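Local structure of RsbT co-antagonist protein RsbRA (Bacillus subtilis, 2BNL) at residues Val41-Ile52 against Gln66-Ile77. The protein helps relay environmental stress signals in the stressosome, regulating sigma-B through RsbT kinase activity toward RsbS, with this chain being its N-terminal, globin-like domain. Numbering follows the deposited sequence.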
loop_
_atom_site.group_PDB
_atom_site.type_symbol
_atom_site.label_atom_id
_atom_site.label_comp_id
_atom_site.label_asym_id
_atom_site.label_seq_id
_atom_site.Cartn_x
_atom_site.Cartn_y
_atom_site.Cartn_z
ATOM N N VAL A 41 22.673 -3.705 -6.408
ATOM C CA VAL A 41 21.466 -3.168 -6.982
ATOM C C VAL A 41 20.443 -3.014 -5.867
ATOM O O VAL A 41 19.819 -1.962 -5.722
ATOM C CB VAL A 41 20.932 -4.020 -8.148
ATOM C CG1 VAL A 41 19.592 -3.696 -8.475
ATOM C CG2 VAL A 41 21.801 -3.753 -9.372
ATOM N N TYR A 42 20.323 -4.028 -5.029
ATOM C CA TYR A 42 19.283 -3.934 -3.949
ATOM C C TYR A 42 19.675 -2.950 -2.887
ATOM O O TYR A 42 18.785 -2.155 -2.392
ATOM C CB TYR A 42 18.974 -5.341 -3.399
ATOM C CG TYR A 42 18.427 -6.329 -4.412
ATOM C CD1 TYR A 42 17.287 -6.056 -5.145
ATOM C CD2 TYR A 42 19.032 -7.555 -4.645
ATOM C CE1 TYR A 42 16.731 -6.943 -6.072
ATOM C CE2 TYR A 42 18.475 -8.429 -5.586
ATOM C CZ TYR A 42 17.340 -8.107 -6.288
ATOM O OH TYR A 42 16.846 -8.979 -7.229
ATOM N N GLU A 43 20.973 -2.913 -2.543
ATOM C CA GLU A 43 21.456 -1.881 -1.639
ATOM C C GLU A 43 21.159 -0.440 -2.139
ATOM O O GLU A 43 20.751 0.406 -1.399
ATOM C CB GLU A 43 22.943 -2.092 -1.319
ATOM C CG GLU A 43 23.504 -1.059 -0.382
ATOM C CD GLU A 43 25.026 -1.145 -0.187
ATOM O OE1 GLU A 43 25.492 -2.279 0.003
ATOM O OE2 GLU A 43 25.742 -0.090 -0.330
ATOM N N ASN A 44 21.371 -0.225 -3.404
ATOM C CA ASN A 44 21.169 1.061 -4.018
ATOM C C ASN A 44 19.693 1.465 -4.006
ATOM O O ASN A 44 19.360 2.613 -3.858
ATOM C CB ASN A 44 21.722 1.088 -5.435
ATOM C CG ASN A 44 23.208 1.195 -5.502
ATOM O OD1 ASN A 44 23.925 1.190 -4.514
ATOM N ND2 ASN A 44 23.695 1.186 -6.709
ATOM N N ILE A 45 18.825 0.502 -4.213
ATOM C CA ILE A 45 17.387 0.732 -3.993
ATOM C C ILE A 45 17.011 1.128 -2.567
ATOM O O ILE A 45 16.276 2.106 -2.387
ATOM C CB ILE A 45 16.529 -0.515 -4.389
ATOM C CG1 ILE A 45 16.602 -0.739 -5.890
ATOM C CG2 ILE A 45 15.105 -0.333 -3.892
ATOM C CD1 ILE A 45 16.223 -2.095 -6.294
ATOM N N SER A 46 17.543 0.412 -1.571
ATOM C CA SER A 46 17.307 0.750 -0.180
ATOM C C SER A 46 17.834 2.114 0.140
ATOM O O SER A 46 17.194 2.819 0.894
ATOM C CB SER A 46 17.916 -0.289 0.722
ATOM O OG SER A 46 17.444 -1.528 0.201
ATOM N N LYS A 47 19.016 2.445 -0.375
ATOM C CA LYS A 47 19.613 3.745 -0.121
ATOM C C LYS A 47 18.797 4.878 -0.776
ATOM O O LYS A 47 18.631 5.920 -0.144
ATOM C CB LYS A 47 21.135 3.764 -0.510
ATOM C CG LYS A 47 21.758 5.166 -0.456
ATOM C CD LYS A 47 21.735 5.777 0.906
ATOM C CE LYS A 47 22.668 7.127 1.005
ATOM N NZ LYS A 47 22.112 8.050 2.015
ATOM N N GLU A 48 18.353 4.683 -1.985
ATOM C CA GLU A 48 17.528 5.691 -2.726
ATOM C C GLU A 48 16.244 5.867 -1.945
ATOM O O GLU A 48 15.707 6.951 -1.831
ATOM C CB GLU A 48 17.086 5.203 -4.089
ATOM C CG GLU A 48 17.814 5.687 -5.344
ATOM C CD GLU A 48 17.160 5.183 -6.673
ATOM O OE1 GLU A 48 16.610 6.075 -7.406
ATOM O OE2 GLU A 48 17.221 3.914 -6.993
ATOM N N TYR A 49 15.681 4.780 -1.458
ATOM C CA TYR A 49 14.421 4.894 -0.601
ATOM C C TYR A 49 14.599 5.621 0.712
ATOM O O TYR A 49 13.818 6.517 1.064
ATOM C CB TYR A 49 13.924 3.517 -0.295
ATOM C CG TYR A 49 12.602 3.456 0.362
ATOM C CD1 TYR A 49 11.444 3.853 -0.305
ATOM C CD2 TYR A 49 12.471 2.966 1.623
ATOM C CE1 TYR A 49 10.180 3.746 0.274
ATOM C CE2 TYR A 49 11.175 2.875 2.226
ATOM C CZ TYR A 49 10.047 3.262 1.527
ATOM O OH TYR A 49 8.822 3.089 2.120
ATOM N N ILE A 50 15.658 5.264 1.453
ATOM C CA ILE A 50 15.935 6.001 2.672
ATOM C C ILE A 50 16.112 7.546 2.397
ATOM O O ILE A 50 15.680 8.359 3.207
ATOM C CB ILE A 50 17.188 5.460 3.462
ATOM C CG1 ILE A 50 16.983 4.028 3.920
ATOM C CG2 ILE A 50 17.394 6.122 4.895
ATOM C CD1 ILE A 50 18.336 3.114 4.283
ATOM N N ASP A 51 16.805 7.887 1.331
ATOM C CA ASP A 51 17.057 9.277 0.944
ATOM C C ASP A 51 15.717 9.997 0.676
ATOM O O ASP A 51 15.577 11.119 1.078
ATOM C CB ASP A 51 17.883 9.384 -0.319
ATOM C CG ASP A 51 19.373 9.161 -0.093
ATOM O OD1 ASP A 51 19.803 8.906 1.038
ATOM O OD2 ASP A 51 20.080 9.261 -1.103
ATOM N N ILE A 52 14.770 9.304 0.064
ATOM C CA ILE A 52 13.354 9.764 -0.035
ATOM C C ILE A 52 12.694 10.036 1.309
ATOM O O ILE A 52 12.123 11.121 1.522
ATOM C CB ILE A 52 12.479 8.854 -0.907
ATOM C CG1 ILE A 52 12.935 8.916 -2.381
ATOM C CG2 ILE A 52 11.007 9.155 -0.715
ATOM C CD1 ILE A 52 12.647 7.647 -3.202
ATOM N N GLN A 66 13.216 12.390 -6.739
ATOM C CA GLN A 66 13.822 11.201 -6.218
ATOM C C GLN A 66 12.843 10.002 -6.357
ATOM O O GLN A 66 13.269 8.851 -6.676
ATOM C CB GLN A 66 14.239 11.425 -4.808
ATOM C CG GLN A 66 15.488 12.401 -4.601
ATOM C CD GLN A 66 15.104 13.875 -4.618
ATOM O OE1 GLN A 66 13.917 14.206 -4.686
ATOM N NE2 GLN A 66 16.128 14.773 -4.501
ATOM N N ILE A 67 11.561 10.260 -6.010
ATOM C CA ILE A 67 10.474 9.329 -6.177
ATOM C C ILE A 67 10.355 8.836 -7.591
ATOM O O ILE A 67 10.168 7.652 -7.846
ATOM C CB ILE A 67 9.108 9.886 -5.580
ATOM C CG1 ILE A 67 9.239 9.864 -4.060
ATOM C CG2 ILE A 67 7.973 8.943 -5.923
ATOM C CD1 ILE A 67 8.047 10.518 -3.251
ATOM N N SER A 68 10.353 9.770 -8.502
ATOM C CA SER A 68 10.121 9.465 -9.891
ATOM C C SER A 68 11.284 8.623 -10.444
ATOM O O SER A 68 11.051 7.636 -11.216
ATOM C CB SER A 68 10.002 10.778 -10.669
ATOM O OG SER A 68 10.312 10.594 -11.982
ATOM N N GLU A 69 12.495 9.009 -10.099
ATOM C CA GLU A 69 13.680 8.222 -10.441
ATOM C C GLU A 69 13.698 6.810 -9.863
ATOM O O GLU A 69 14.098 5.840 -10.575
ATOM C CB GLU A 69 14.941 8.919 -10.030
ATOM C CG GLU A 69 16.098 8.393 -10.884
ATOM C CD GLU A 69 16.347 9.101 -12.299
ATOM O OE1 GLU A 69 15.550 9.051 -13.324
ATOM O OE2 GLU A 69 17.470 9.717 -12.375
ATOM N N LEU A 70 13.345 6.679 -8.580
ATOM C CA LEU A 70 13.326 5.347 -8.000
ATOM C C LEU A 70 12.304 4.448 -8.733
ATOM O O LEU A 70 12.594 3.255 -8.994
ATOM C CB LEU A 70 13.005 5.374 -6.523
ATOM C CG LEU A 70 12.793 4.039 -5.779
ATOM C CD1 LEU A 70 13.978 3.284 -5.975
ATOM C CD2 LEU A 70 12.657 4.256 -4.329
ATOM N N ALA A 71 11.111 4.986 -9.041
ATOM C CA ALA A 71 10.031 4.182 -9.638
ATOM C C ALA A 71 10.396 3.761 -11.046
ATOM O O ALA A 71 10.188 2.598 -11.442
ATOM C CB ALA A 71 8.726 4.979 -9.619
ATOM N N LEU A 72 10.934 4.688 -11.809
ATOM C CA LEU A 72 11.398 4.418 -13.151
ATOM C C LEU A 72 12.487 3.363 -13.235
ATOM O O LEU A 72 12.445 2.451 -14.053
ATOM C CB LEU A 72 11.891 5.710 -13.801
ATOM C CG LEU A 72 12.402 5.683 -15.229
ATOM C CD1 LEU A 72 11.406 5.163 -16.201
ATOM C CD2 LEU A 72 13.013 6.979 -15.699
ATOM N N ARG A 73 13.430 3.432 -12.301
ATOM C CA ARG A 73 14.490 2.415 -12.222
ATOM C C ARG A 73 13.874 1.071 -11.911
ATOM O O ARG A 73 14.261 0.039 -12.522
ATOM C CB ARG A 73 15.484 2.798 -11.105
ATOM C CG ARG A 73 16.758 2.038 -11.019
ATOM C CD ARG A 73 17.625 2.585 -9.727
ATOM N NE ARG A 73 18.208 1.388 -9.149
ATOM C CZ ARG A 73 18.950 1.245 -8.010
ATOM N NH1 ARG A 73 19.183 2.316 -7.158
ATOM N NH2 ARG A 73 19.424 -0.041 -7.733
ATOM N N ALA A 74 12.968 1.032 -10.946
ATOM C CA ALA A 74 12.262 -0.208 -10.645
ATOM C C ALA A 74 11.606 -0.925 -11.868
ATOM O O ALA A 74 11.782 -2.138 -12.108
ATOM C CB ALA A 74 11.260 -0.053 -9.467
ATOM N N VAL A 75 10.855 -0.162 -12.617
ATOM C CA VAL A 75 10.334 -0.589 -13.902
ATOM C C VAL A 75 11.444 -1.094 -14.784
ATOM O O VAL A 75 11.318 -2.234 -15.293
ATOM C CB VAL A 75 9.572 0.548 -14.600
ATOM C CG1 VAL A 75 9.140 0.096 -16.088
ATOM C CG2 VAL A 75 8.366 0.929 -13.754
ATOM N N GLN A 76 12.507 -0.315 -14.960
ATOM C CA GLN A 76 13.492 -0.628 -16.011
ATOM C C GLN A 76 14.286 -1.889 -15.710
ATOM O O GLN A 76 14.689 -2.568 -16.640
ATOM C CB GLN A 76 14.392 0.530 -16.315
ATOM C CG GLN A 76 13.484 1.637 -16.890
ATOM C CD GLN A 76 14.214 2.835 -17.397
ATOM O OE1 GLN A 76 13.682 3.594 -18.262
ATOM N NE2 GLN A 76 15.385 3.052 -16.885
ATOM N N ILE A 77 14.492 -2.153 -14.407
ATOM C CA ILE A 77 15.244 -3.312 -13.958
ATOM C C ILE A 77 14.360 -4.498 -13.866
ATOM O O ILE A 77 14.885 -5.515 -13.552
ATOM C CB ILE A 77 16.137 -3.052 -12.684
ATOM C CG1 ILE A 77 15.245 -2.906 -11.422
ATOM C CG2 ILE A 77 17.154 -1.864 -12.983
ATOM C CD1 ILE A 77 15.943 -2.747 -10.055
HETATM O O HOH W 1 15.775 8.363 -6.292
#
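Two successive, nearly antiparallel helices of this nonheme globin domain, 39-54 and 64-76, pack by knobs into holes, Leu70 and Arg73 each entering a four-residue hole on the facing helix. Over 41-52 and 66-76 the axes cross at -157° and approach to 9.9 Å. Leu70, a branched apolar residue suited to a buried knob, sits among Ile45, Glu48, Tyr49 and Ile52. CG, anti to the backbone N (chi1 173°), is carried into the hole, and its two methyls touch different partners: CD2 lies 3.6 Å from CD1 of Ile52 and also meets the edge of the Tyr49 ring, while CD1 rests against the carboxylate of Glu48. Ile52 packs one turn further on from Glu48, its CG2 against CG1 of Ile67 at 3.8 Å and its CG1 against CB of Gln66. Behind this layer Tyr49 turns toward helix 109-135, where its hydroxyl is hydrogen-bonded to OD1 of Asn124. Arg73, long enough to bridge the helices, occupies the second hole, among Val41, Asn44, Ile45 and Glu48. Its NH1 forms a salt bridge with OE2 of Glu48 at 2.5 Å; the two planes are only 4° apart, yet NH1 reaches the oxygen from above the carboxylate. NH2 makes a weak hydrogen bond to the carbonyl O of Val41 at 2.8 Å, and CG1 of Ile45 lies over one guanidinium face. Beyond it, Ile45 and Ile77 meet tip to tip, CD1 to CD1, at 3.8 Å. Glu48 suits its place because its extended chain carries two oxygens across; OE1 accepts from a water 2.7 Å away that also donates to the backbone O of Gln66. A leucine in place of Arg73 would probably leave the Glu48 carboxylate without its countercharge beside the apolar layer. With Arg73 on OE2 and water on OE1, that carboxylate is held beside the apolar seam and probably kept ionised.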